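Local coordinates for protein putative mannose-6-phosphate isomerase YvyI (Bacillus subtilis, PDB 1QWR) that probably catalyses the zinc-dependent interconversion of D-mannose 6-phosphate and D-fructose 6-phosphate as a member of the type 1 mannose-6-phosphate isomerase family, at residues Trp42-His47 with Phe270-Val275; Gly57-Lys62 with Glu69-Val74; Leu183-Gln188 with Thr313-His318; Phe245-Gly248 with Val253-Trp256. All coordinates share one frame; numbering follows the deposited sequence. Where two conformers were deposited one is given.

Contact 1: Trp42-His47 with Phe270-Val275; sequences WAISAH and FLICSV
I44 reaches across to I272 and S274, joining two strands that face one another within the cupin-type beta architecture of this enzyme rather than pairing edge to edge. No backbone hydrogen bond links the segments; their short strand axes pass 8.1 Å apart, with N-to-C directions at 129°, and the I44 side chain bridges the distance. I44 carries its CG1 arm anti to the carbonyl carbon, and the next torsion (chi2 100°) lies off a staggered position, placing CD1 against both I272 CG2 and S274 OG. There CD1 comes to 3.5 Å from I272 CG2, closer than carbons usually approach, so the unusual torsion goes with a tightly packed spot. The same methyl branch of I272 also meets I44 CG1 at 3.7 Å and lies 4.0 Å from I44 CB, so that one branch of I272 is laid obliquely along much of the I44 side chain. An alanine in place of I44 would probably open a gap beside I272 CG2 and remove the apolar cover from the S274 hydroxyl. Behind I44 the strand is irregular: A43 and I44 both face T87 in a classic beta bulge. H296 lines the contact too, touched by the side chains of A43 and I44. The S274 hydroxyl, though buried, has a partner: OG hydrogen-bonds H296 ND1 and lies 3.4 Å from I44 CD1.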
loop_
_atom_site.group_PDB
_atom_site.type_symbol
_atom_site.label_atom_id
_atom_site.label_comp_id
_atom_site.label_asym_id
_atom_site.label_seq_id
_atom_site.Cartn_x
_atom_site.Cartn_y
_atom_site.Cartn_z
ATOM N N TRP A 42 -7.399 -1.314 4.882
ATOM C CA TRP A 42 -6.460 -0.281 5.318
ATOM C C TRP A 42 -5.832 -0.974 6.538
ATOM O O TRP A 42 -6.396 -1.001 7.641
ATOM C CB TRP A 42 -7.240 0.996 5.678
ATOM C CG TRP A 42 -7.790 1.673 4.428
ATOM C CD1 TRP A 42 -8.066 1.084 3.222
ATOM C CD2 TRP A 42 -8.122 3.064 4.278
ATOM N NE1 TRP A 42 -8.546 2.028 2.328
ATOM C CE2 TRP A 42 -8.588 3.248 2.956
ATOM C CE3 TRP A 42 -8.068 4.168 5.137
ATOM C CZ2 TRP A 42 -8.995 4.498 2.471
ATOM C CZ3 TRP A 42 -8.472 5.414 4.656
ATOM C CH2 TRP A 42 -8.929 5.562 3.336
ATOM N N ALA A 43 -4.659 -1.557 6.285
ATOM C CA ALA A 43 -3.915 -2.406 7.226
ATOM C C ALA A 43 -3.038 -1.707 8.259
ATOM O O ALA A 43 -3.058 -2.050 9.438
ATOM C CB ALA A 43 -3.086 -3.408 6.392
ATOM N N ILE A 44 -2.223 -0.772 7.811
ATOM C CA ILE A 44 -1.453 0.042 8.759
ATOM C C ILE A 44 -1.881 1.439 8.297
ATOM O O ILE A 44 -1.463 1.930 7.251
ATOM C CB ILE A 44 0.064 -0.140 8.631
ATOM C CG1 ILE A 44 0.455 -1.585 9.028
ATOM C CG2 ILE A 44 0.781 0.833 9.592
ATOM C CD1 ILE A 44 0.688 -2.550 7.827
ATOM N N SER A 45 -2.755 2.069 9.065
ATOM C CA SER A 45 -3.283 3.357 8.651
ATOM C C SER A 45 -3.423 4.377 9.753
ATOM O O SER A 45 -3.822 4.038 10.865
ATOM C CB SER A 45 -4.679 3.142 8.032
ATOM O OG SER A 45 -5.448 4.351 7.934
ATOM N N ALA A 46 -3.077 5.621 9.433
ATOM C CA ALA A 46 -3.288 6.734 10.346
ATOM C C ALA A 46 -4.101 7.768 9.553
ATOM O O ALA A 46 -4.166 8.955 9.910
ATOM C CB ALA A 46 -1.973 7.347 10.808
ATOM N N HIS A 47 -4.731 7.332 8.470
ATOM C CA HIS A 47 -5.510 8.298 7.698
ATOM C C HIS A 47 -6.811 8.577 8.450
ATOM O O HIS A 47 -7.456 7.655 8.938
ATOM C CB HIS A 47 -5.813 7.777 6.284
ATOM C CG HIS A 47 -6.255 8.860 5.347
ATOM N ND1 HIS A 47 -7.541 9.367 5.345
ATOM C CD2 HIS A 47 -5.552 9.613 4.470
ATOM C CE1 HIS A 47 -7.606 10.389 4.510
ATOM N NE2 HIS A 47 -6.413 10.561 3.967
ATOM N N PHE A 270 11.315 2.825 12.798
ATOM C CA PHE A 270 10.245 1.869 13.093
ATOM C C PHE A 270 10.039 1.047 11.826
ATOM O O PHE A 270 10.404 1.493 10.734
ATOM C CB PHE A 270 8.938 2.563 13.498
ATOM C CG PHE A 270 8.405 3.512 12.468
ATOM C CD1 PHE A 270 7.480 3.087 11.505
ATOM C CD2 PHE A 270 8.808 4.846 12.476
ATOM C CE1 PHE A 270 6.964 3.987 10.566
ATOM C CE2 PHE A 270 8.306 5.747 11.545
ATOM C CZ PHE A 270 7.381 5.326 10.585
ATOM N N LEU A 271 9.486 -0.155 11.960
ATOM C CA LEU A 271 9.237 -0.998 10.783
ATOM C C LEU A 271 7.761 -1.314 10.697
ATOM O O LEU A 271 7.154 -1.668 11.706
ATOM C CB LEU A 271 10.004 -2.323 10.886
ATOM C CG LEU A 271 11.530 -2.260 10.844
ATOM C CD1 LEU A 271 12.084 -3.699 10.884
ATOM C CD2 LEU A 271 11.999 -1.530 9.577
ATOM N N ILE A 272 7.199 -1.168 9.504
ATOM C CA ILE A 272 5.800 -1.478 9.221
ATOM C C ILE A 272 5.833 -2.889 8.620
ATOM O O ILE A 272 6.495 -3.098 7.595
ATOM C CB ILE A 272 5.221 -0.517 8.183
ATOM C CG1 ILE A 272 5.156 0.887 8.773
ATOM C CG2 ILE A 272 3.836 -1.035 7.705
ATOM C CD1 ILE A 272 4.841 1.991 7.740
ATOM N N CYS A 273 5.082 -3.825 9.213
ATOM C CA CYS A 273 5.101 -5.224 8.790
ATOM C C CYS A 273 3.730 -5.837 8.513
ATOM O O CYS A 273 2.798 -5.652 9.307
ATOM C CB CYS A 273 5.781 -6.080 9.881
ATOM S SG CYS A 273 7.386 -5.431 10.457
ATOM N N SER A 274 3.635 -6.577 7.401
ATOM C CA SER A 274 2.408 -7.280 6.979
ATOM C C SER A 274 2.756 -8.743 6.676
ATOM O O SER A 274 3.651 -9.034 5.859
ATOM C CB SER A 274 1.804 -6.652 5.696
ATOM O OG SER A 274 1.412 -5.303 5.895
ATOM N N VAL A 275 2.087 -9.673 7.348
ATOM C CA VAL A 275 2.351 -11.099 7.095
ATOM C C VAL A 275 1.430 -11.526 5.961
ATOM O O VAL A 275 0.222 -11.617 6.138
ATOM C CB VAL A 275 2.055 -11.923 8.342
ATOM C CG1 VAL A 275 2.396 -13.381 8.098
ATOM C CG2 VAL A 275 2.851 -11.335 9.518
#

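Contact 2: Gly57-Lys62 with Glu69-Val74; sequences GPYKGK and EEHREV
Y59 lies against H71 and V74, packing a pair of overlapping beta turns onto the end of helix 64-70 and the 3-10 segment that follows it. The chain turns first as type I from G57 to K60 and again as type II from Y59 to K62, and Y59, shared by both, sends its side chain toward the helix end. From CB the Y59 side chain leaves with CG anti to the carbonyl carbon (chi1 -60°), and the ring advances to meet both partners. CE2 reaches V74 CG2 at 4.2 Å, while CE1 stands 3.7 Å above the H71 ring plane, over the centre of that imidazole, with H71 CE1 and NE2 each 3.8 Å from it. Further out, CZ passes 3.9 Å from H71 ND1, and the terminal OH lies 3.5 Å from the same nitrogen. The two rings meet obliquely, their planes 35° apart. H71 is the first residue beyond the helix to abandon helical geometry, and its imidazole, beside the two turns, takes Y59 CE1 over one face. An alanine here would likely uncover one side of the Y59 ring and let it rock, with V74 alone of these two partners still beside it. K62 flanks the imidazole from the second turn; its ammonium forms a salt bridge with E66, while its aliphatic CE lies 4.3 Å from H71 NE2.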
loop_
_atom_site.group_PDB
_atom_site.type_symbol
_atom_site.label_atom_id
_atom_site.label_comp_id
_atom_site.label_asym_id
_atom_site.label_seq_id
_atom_site.Cartn_x
_atom_site.Cartn_y
_atom_site.Cartn_z
ATOM N N GLY A 57 -1.455 -4.846 23.889
ATOM C CA GLY A 57 -0.622 -4.086 24.804
ATOM C C GLY A 57 -1.290 -2.913 25.489
ATOM O O GLY A 57 -2.505 -2.741 25.397
ATOM N N PRO A 58 -0.498 -2.078 26.178
ATOM C CA PRO A 58 -0.920 -0.889 26.922
ATOM C C PRO A 58 -1.657 0.143 26.074
ATOM O O PRO A 58 -2.517 0.867 26.581
ATOM C CB PRO A 58 0.395 -0.338 27.476
ATOM C CG PRO A 58 1.277 -1.541 27.545
ATOM C CD PRO A 58 0.964 -2.218 26.234
ATOM N N TYR A 59 -1.333 0.208 24.785
ATOM C CA TYR A 59 -1.989 1.168 23.906
ATOM C C TYR A 59 -3.217 0.612 23.209
ATOM O O TYR A 59 -3.787 1.268 22.334
ATOM C CB TYR A 59 -0.999 1.692 22.861
ATOM C CG TYR A 59 0.188 2.391 23.474
ATOM C CD1 TYR A 59 0.016 3.296 24.519
ATOM C CD2 TYR A 59 1.482 2.161 23.005
ATOM C CE1 TYR A 59 1.106 3.960 25.088
ATOM C CE2 TYR A 59 2.578 2.823 23.566
ATOM C CZ TYR A 59 2.382 3.722 24.607
ATOM O OH TYR A 59 3.454 4.390 25.174
ATOM N N LYS A 60 -3.636 -0.590 23.595
ATOM C CA LYS A 60 -4.804 -1.202 22.979
ATOM C C LYS A 60 -5.975 -0.221 22.945
ATOM O O LYS A 60 -6.290 0.404 23.952
ATOM C CB LYS A 60 -5.219 -2.472 23.733
ATOM C CG LYS A 60 -6.378 -3.198 23.064
ATOM C CD LYS A 60 -6.654 -4.570 23.678
ATOM C CE LYS A 60 -7.653 -5.337 22.811
ATOM N NZ LYS A 60 -7.675 -6.804 23.141
ATOM N N GLY A 61 -6.592 -0.076 21.776
ATOM C CA GLY A 61 -7.724 0.824 21.635
ATOM C C GLY A 61 -7.376 2.173 21.031
ATOM O O GLY A 61 -8.221 2.792 20.387
ATOM N N LYS A 62 -6.143 2.632 21.232
ATOM C CA LYS A 62 -5.710 3.912 20.681
ATOM C C LYS A 62 -5.572 3.828 19.160
ATOM O O LYS A 62 -5.306 2.752 18.629
ATOM C CB LYS A 62 -4.377 4.313 21.304
ATOM C CG LYS A 62 -4.486 4.582 22.815
ATOM C CD LYS A 62 -3.312 5.396 23.310
ATOM C CE LYS A 62 -3.439 5.731 24.806
ATOM N NZ LYS A 62 -4.659 6.526 25.141
ATOM N N GLU A 69 0.801 11.273 17.528
ATOM C CA GLU A 69 0.811 12.579 18.164
ATOM C C GLU A 69 1.204 12.606 19.630
ATOM O O GLU A 69 1.845 13.564 20.086
ATOM C CB GLU A 69 -0.551 13.245 17.968
ATOM C CG GLU A 69 -0.929 13.368 16.481
ATOM C CD GLU A 69 -2.219 14.143 16.261
ATOM O OE1 GLU A 69 -2.927 14.398 17.260
ATOM O OE2 GLU A 69 -2.524 14.491 15.093
ATOM N N GLU A 70 0.850 11.554 20.360
ATOM C CA GLU A 70 1.157 11.498 21.787
ATOM C C GLU A 70 2.316 10.607 22.191
ATOM O O GLU A 70 2.817 10.726 23.310
ATOM C CB GLU A 70 -0.079 11.070 22.566
ATOM C CG GLU A 70 -1.303 11.913 22.262
ATOM C CD GLU A 70 -2.483 11.544 23.129
ATOM O OE1 GLU A 70 -2.704 10.333 23.341
ATOM O OE2 GLU A 70 -3.192 12.466 23.585
ATOM N N HIS A 71 2.740 9.712 21.304
ATOM C CA HIS A 71 3.847 8.816 21.637
ATOM C C HIS A 71 4.871 8.662 20.520
ATOM O O HIS A 71 5.220 7.530 20.156
ATOM C CB HIS A 71 3.283 7.440 22.002
ATOM C CG HIS A 71 2.235 7.485 23.073
ATOM N ND1 HIS A 71 2.541 7.639 24.410
ATOM C CD2 HIS A 71 0.882 7.469 22.999
ATOM C CE1 HIS A 71 1.424 7.719 25.113
ATOM N NE2 HIS A 71 0.402 7.620 24.281
ATOM N N ARG A 72 5.368 9.779 20.001
ATOM C CA ARG A 72 6.326 9.733 18.895
ATOM C C ARG A 72 7.577 8.898 19.181
ATOM O O ARG A 72 8.267 8.485 18.252
ATOM C CB ARG A 72 6.751 11.136 18.484
ATOM C CG ARG A 72 7.315 11.240 17.069
ATOM C CD ARG A 72 6.233 11.100 16.000
ATOM N NE ARG A 72 5.252 12.194 16.036
ATOM C CZ ARG A 72 5.394 13.402 15.492
ATOM N NH1 ARG A 72 6.496 13.753 14.827
ATOM N NH2 ARG A 72 4.403 14.282 15.601
ATOM N N GLU A 73 7.867 8.662 20.457
ATOM C CA GLU A 73 9.037 7.860 20.838
ATOM C C GLU A 73 8.945 6.481 20.181
ATOM O O GLU A 73 9.955 5.867 19.829
ATOM C CB GLU A 73 9.083 7.695 22.360
ATOM C CG GLU A 73 10.326 8.259 23.025
ATOM C CD GLU A 73 10.306 8.082 24.539
ATOM O OE1 GLU A 73 10.153 6.938 25.002
ATOM O OE2 GLU A 73 10.443 9.086 25.265
ATOM N N VAL A 74 7.715 6.002 20.023
ATOM C CA VAL A 74 7.450 4.701 19.406
ATOM C C VAL A 74 8.026 4.654 17.991
ATOM O O VAL A 74 8.477 3.601 17.517
ATOM C CB VAL A 74 5.917 4.472 19.340
ATOM C CG1 VAL A 74 5.567 3.437 18.300
ATOM C CG2 VAL A 74 5.424 4.037 20.721
#

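Contact 3: Leu183-Gln188 with Thr313-His318; sequences LVLETQ and TLIVSH
Where L185 and T187 meet I315 and S317, no flat group takes part: the E186 carboxylate accepts a hydrogen bond from W121 NE1, and the H318 imidazole lies against the Y254 ring, the two planes at about 25°. The contact spans the buried interior of the cupin-type beta fold, between strand 182-189, which pairs with strands 85-92 and 119-126, and strand 312-318, which pairs with 252-259 and 271-276. Alternate residues of each strand face the other strand, with no direct hydrogen bond across. L185, its CG anti to the backbone N (chi1 -173°), slides past I315 in the opposite sense. L185 CD1 touches I315 CG2 at 3.8 Å, and CG rests 4.0 Å from I315 CB, an ordinary and unstrained apolar fit. Two residues along, the chemistry becomes polar. T187 turns its methyl CG2 to S317, 3.8 Å from OG and 4.0 Å from CB, while its hydroxyl takes the branch beside the backbone N. S317 OG stands between its own backbone N and carbonyl carbon (chi1 67°). The hydroxyls do not bond each other directly; a water takes up both, giving each of two buried hydroxyls a partner. It lies 2.7 Å from T187 OG1 and 2.9 Å from S317 OG.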
loop_
_atom_site.group_PDB
_atom_site.type_symbol
_atom_site.label_atom_id
_atom_site.label_comp_id
_atom_site.label_asym_id
_atom_site.label_seq_id
_atom_site.Cartn_x
_atom_site.Cartn_y
_atom_site.Cartn_z
ATOM N N LEU A 183 -4.268 -9.486 -6.357
ATOM C CA LEU A 183 -4.301 -9.362 -4.900
ATOM C C LEU A 183 -3.012 -8.610 -4.602
ATOM O O LEU A 183 -1.920 -9.149 -4.804
ATOM C CB LEU A 183 -4.266 -10.741 -4.256
ATOM C CG LEU A 183 -4.194 -10.712 -2.736
ATOM C CD1 LEU A 183 -5.459 -10.087 -2.166
ATOM C CD2 LEU A 183 -4.048 -12.144 -2.243
ATOM N N VAL A 184 -3.132 -7.384 -4.096
ATOM C CA VAL A 184 -1.966 -6.521 -3.904
ATOM C C VAL A 184 -1.696 -5.959 -2.512
ATOM O O VAL A 184 -2.637 -5.634 -1.789
ATOM C CB VAL A 184 -2.105 -5.294 -4.864
ATOM C CG1 VAL A 184 -0.867 -4.379 -4.803
ATOM C CG2 VAL A 184 -2.339 -5.771 -6.269
ATOM N N LEU A 185 -0.415 -5.842 -2.157
ATOM C CA LEU A 185 -0.018 -5.182 -0.906
ATOM C C LEU A 185 0.509 -3.827 -1.437
ATOM O O LEU A 185 1.566 -3.751 -2.086
ATOM C CB LEU A 185 1.081 -5.957 -0.166
ATOM C CG LEU A 185 1.499 -5.487 1.250
ATOM C CD1 LEU A 185 2.099 -4.093 1.192
ATOM C CD2 LEU A 185 0.306 -5.498 2.174
ATOM N N GLU A 186 -0.248 -2.762 -1.150
ATOM C CA GLU A 186 0.057 -1.419 -1.603
ATOM C C GLU A 186 0.615 -0.553 -0.478
ATOM O O GLU A 186 -0.036 -0.364 0.549
ATOM C CB GLU A 186 -1.222 -0.782 -2.146
ATOM C CG GLU A 186 -1.056 0.561 -2.847
ATOM C CD GLU A 186 -2.396 1.088 -3.303
ATOM O OE1 GLU A 186 -3.254 1.326 -2.430
ATOM O OE2 GLU A 186 -2.606 1.241 -4.532
ATOM N N THR A 187 1.822 -0.040 -0.667
ATOM C CA THR A 187 2.419 0.819 0.354
ATOM C C THR A 187 2.401 2.217 -0.258
ATOM O O THR A 187 2.849 2.403 -1.372
ATOM C CB THR A 187 3.849 0.347 0.708
ATOM O OG1 THR A 187 3.788 -1.000 1.220
ATOM C CG2 THR A 187 4.462 1.243 1.808
ATOM N N GLN A 188 1.844 3.191 0.459
ATOM C CA GLN A 188 1.727 4.536 -0.106
ATOM C C GLN A 188 1.907 5.627 0.957
ATOM O O GLN A 188 2.034 5.329 2.146
ATOM C CB GLN A 188 0.340 4.647 -0.755
ATOM C CG GLN A 188 -0.830 4.616 0.253
ATOM C CD GLN A 188 -1.988 3.717 -0.210
ATOM O OE1 GLN A 188 -1.945 2.481 -0.066
ATOM N NE2 GLN A 188 -3.010 4.328 -0.776
ATOM N N THR A 313 6.019 -15.227 5.079
ATOM C CA THR A 313 6.482 -14.184 4.175
ATOM C C THR A 313 5.872 -12.873 4.633
ATOM O O THR A 313 4.650 -12.799 4.847
ATOM C CB THR A 313 5.989 -14.456 2.754
ATOM O OG1 THR A 313 6.386 -15.779 2.370
ATOM C CG2 THR A 313 6.539 -13.405 1.759
ATOM N N LEU A 314 6.713 -11.861 4.819
ATOM C CA LEU A 314 6.218 -10.544 5.229
ATOM C C LEU A 314 6.666 -9.484 4.243
ATOM O O LEU A 314 7.691 -9.628 3.615
ATOM C CB LEU A 314 6.762 -10.136 6.601
ATOM C CG LEU A 314 6.336 -10.951 7.823
ATOM C CD1 LEU A 314 7.202 -12.208 7.948
ATOM C CD2 LEU A 314 6.503 -10.062 9.063
ATOM N N ILE A 315 5.875 -8.427 4.100
ATOM C CA ILE A 315 6.269 -7.283 3.270
ATOM C C ILE A 315 6.463 -6.240 4.373
ATOM O O ILE A 315 5.581 -6.040 5.240
ATOM C CB ILE A 315 5.168 -6.806 2.313
ATOM C CG1 ILE A 315 4.941 -7.859 1.216
ATOM C CG2 ILE A 315 5.586 -5.467 1.679
ATOM C CD1 ILE A 315 6.217 -8.181 0.401
ATOM N N VAL A 316 7.623 -5.606 4.363
ATOM C CA VAL A 316 7.981 -4.637 5.392
ATOM C C VAL A 316 8.417 -3.326 4.759
ATOM O O VAL A 316 9.007 -3.306 3.658
ATOM C CB VAL A 316 9.146 -5.212 6.256
ATOM C CG1 VAL A 316 9.545 -4.226 7.331
ATOM C CG2 VAL A 316 8.733 -6.558 6.866
ATOM N N SER A 317 8.116 -2.221 5.445
ATOM C CA SER A 317 8.496 -0.899 4.957
ATOM C C SER A 317 8.911 0.038 6.100
ATOM O O SER A 317 8.661 -0.230 7.281
ATOM C CB SER A 317 7.343 -0.262 4.162
ATOM O OG SER A 317 6.209 0.039 4.999
ATOM N N HIS A 318 9.611 1.100 5.732
ATOM C CA HIS A 318 10.026 2.103 6.704
ATOM C C HIS A 318 10.304 3.368 5.925
ATOM O O HIS A 318 10.333 3.342 4.686
ATOM C CB HIS A 318 11.251 1.634 7.517
ATOM C CG HIS A 318 12.511 1.477 6.716
ATOM N ND1 HIS A 318 13.265 2.551 6.301
ATOM C CD2 HIS A 318 13.176 0.369 6.301
ATOM C CE1 HIS A 318 14.345 2.114 5.670
ATOM N NE2 HIS A 318 14.315 0.795 5.658
HETATM O O HOH W 1 3.939 -1.346 3.938
#

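Contact 4: Phe245-Gly248 with Val253-Trp256; sequences FVQG and VYKW
F245 swings CG anti to its carbonyl carbon (chi1 -66°), which brings its ring obliquely against the backbone of V253 to K255. F245 CB lies 3.5 Å from V253 O, F245 CD2 reaches V253 CG1 at 4.1 Å, and further out along the same edge F245 CE2 lies 3.6 Å from K255 CB. V246 has CG1 in the crowded position between backbone N and carbonyl carbon (chi1 68°), where it meets V253 CG2 at 4.2 Å. The strands 240-247 and 252-259 form an antiparallel hairpin of the cupin domain, and its regular pairing is broken here by a classic beta bulge: F245 and V246 together face the single residue V253. Two bonds hold the bulge. F245 N donates to V253 O at 2.9 Å, and V253 N returns a bond to V246 O at 3.0 Å. F167 covers this region, stacking on the F245 ring and touching both valines. At the hairpin's exposed end the extended Q247 chain brings its amide to the Y254 hydroxyl, the two planes at 88°, nearly perpendicular; NE2 donates weakly to OH over 3.4 Å. That hydroxyl has a stronger partner in H318 NE2. K255, after its CB has met F245, bends at its third torsion and carries NZ off to hydrogen-bond Y122 OH.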
loop_
_atom_site.group_PDB
_atom_site.type_symbol
_atom_site.label_atom_id
_atom_site.label_comp_id
_atom_site.label_asym_id
_atom_site.label_seq_id
_atom_site.Cartn_x
_atom_site.Cartn_y
_atom_site.Cartn_z
ATOM N N PHE A 245 13.028 -4.009 -2.578
ATOM C CA PHE A 245 12.345 -3.585 -3.801
ATOM C C PHE A 245 12.660 -2.153 -4.182
ATOM O O PHE A 245 12.783 -1.828 -5.364
ATOM C CB PHE A 245 10.828 -3.703 -3.633
ATOM C CG PHE A 245 10.334 -5.102 -3.478
ATOM C CD1 PHE A 245 10.431 -6.011 -4.533
ATOM C CD2 PHE A 245 9.711 -5.506 -2.292
ATOM C CE1 PHE A 245 9.912 -7.304 -4.413
ATOM C CE2 PHE A 245 9.184 -6.800 -2.158
ATOM C CZ PHE A 245 9.285 -7.700 -3.220
ATOM N N VAL A 246 12.767 -1.290 -3.179
ATOM C CA VAL A 246 13.034 0.105 -3.434
ATOM C C VAL A 246 13.443 0.811 -2.155
ATOM O O VAL A 246 13.074 0.409 -1.036
ATOM C CB VAL A 246 11.773 0.830 -4.033
ATOM C CG1 VAL A 246 10.647 0.917 -2.974
ATOM C CG2 VAL A 246 12.157 2.213 -4.537
ATOM N N GLN A 247 14.252 1.845 -2.334
ATOM C CA GLN A 247 14.702 2.677 -1.239
ATOM C C GLN A 247 14.528 4.072 -1.797
ATOM O O GLN A 247 15.460 4.667 -2.346
ATOM C CB GLN A 247 16.157 2.357 -0.907
ATOM C CG GLN A 247 16.294 0.955 -0.323
ATOM C CD GLN A 247 17.712 0.619 0.085
ATOM O OE1 GLN A 247 18.633 0.722 -0.708
ATOM N NE2 GLN A 247 17.885 0.201 1.329
ATOM N N GLY A 248 13.309 4.588 -1.668
ATOM C CA GLY A 248 12.994 5.888 -2.232
ATOM C C GLY A 248 12.878 7.055 -1.278
ATOM O O GLY A 248 13.123 6.934 -0.083
ATOM N N VAL A 253 10.828 -0.486 0.701
ATOM C CA VAL A 253 9.974 -1.656 0.856
ATOM C C VAL A 253 10.770 -2.919 0.604
ATOM O O VAL A 253 11.594 -2.947 -0.313
ATOM C CB VAL A 253 8.787 -1.585 -0.121
ATOM C CG1 VAL A 253 7.806 -2.772 0.134
ATOM C CG2 VAL A 253 8.061 -0.233 0.078
ATOM N N TYR A 254 10.488 -3.956 1.395
ATOM C CA TYR A 254 11.222 -5.222 1.332
ATOM C C TYR A 254 10.322 -6.432 1.508
ATOM O O TYR A 254 9.213 -6.328 2.016
ATOM C CB TYR A 254 12.216 -5.310 2.480
ATOM C CG TYR A 254 13.050 -4.097 2.710
ATOM C CD1 TYR A 254 14.406 -4.096 2.380
ATOM C CD2 TYR A 254 12.500 -2.946 3.278
ATOM C CE1 TYR A 254 15.188 -2.994 2.613
ATOM C CE2 TYR A 254 13.282 -1.823 3.512
ATOM C CZ TYR A 254 14.638 -1.859 3.178
ATOM O OH TYR A 254 15.454 -0.775 3.447
ATOM N N LYS A 255 10.834 -7.595 1.111
ATOM C CA LYS A 255 10.104 -8.831 1.321
ATOM C C LYS A 255 11.007 -9.717 2.180
ATOM O O LYS A 255 12.211 -9.836 1.907
ATOM C CB LYS A 255 9.788 -9.558 0.006
ATOM C CG LYS A 255 9.101 -10.918 0.252
ATOM C CD LYS A 255 8.381 -11.478 -0.989
ATOM C CE LYS A 255 9.342 -12.073 -1.985
ATOM N NZ LYS A 255 8.569 -12.845 -3.041
ATOM N N TRP A 256 10.453 -10.264 3.259
ATOM C CA TRP A 256 11.196 -11.181 4.110
ATOM C C TRP A 256 10.593 -12.557 3.867
ATOM O O TRP A 256 9.408 -12.778 4.106
ATOM C CB TRP A 256 11.022 -10.897 5.605
ATOM C CG TRP A 256 11.607 -9.615 6.097
ATOM C CD1 TRP A 256 12.476 -8.795 5.447
ATOM C CD2 TRP A 256 11.432 -9.068 7.403
ATOM N NE1 TRP A 256 12.868 -7.768 6.275
ATOM C CE2 TRP A 256 12.241 -7.914 7.487
ATOM C CE3 TRP A 256 10.670 -9.444 8.513
ATOM C CZ2 TRP A 256 12.313 -7.124 8.645
ATOM C CZ3 TRP A 256 10.742 -8.656 9.675
ATOM C CH2 TRP A 256 11.557 -7.512 9.726
#

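Strand 271-276 of contact 1 pairs with strand 312-318 of contact 3 through probable hydrogen bonds such as I272 N to S317 O, 2.8 Å; strand 312-318 in turn pairs with 252-259 of contact 4, V316 O lying 2.8 Å from Y254 N. Contact 2 sits at the periphery and reaches contact 1 by packing, F270 CB being 4.2 Å from V74 O, but stays about 11 Å, nearest atoms, from contact 3. Contact 3 comes nearer the zinc site formed by H101, E119 and H176: the T187 side chain is about 11 Å from the zinc ion and about 7 Å from the E119 side chain, with that of V253 in contact 4 about 9 Å from E119.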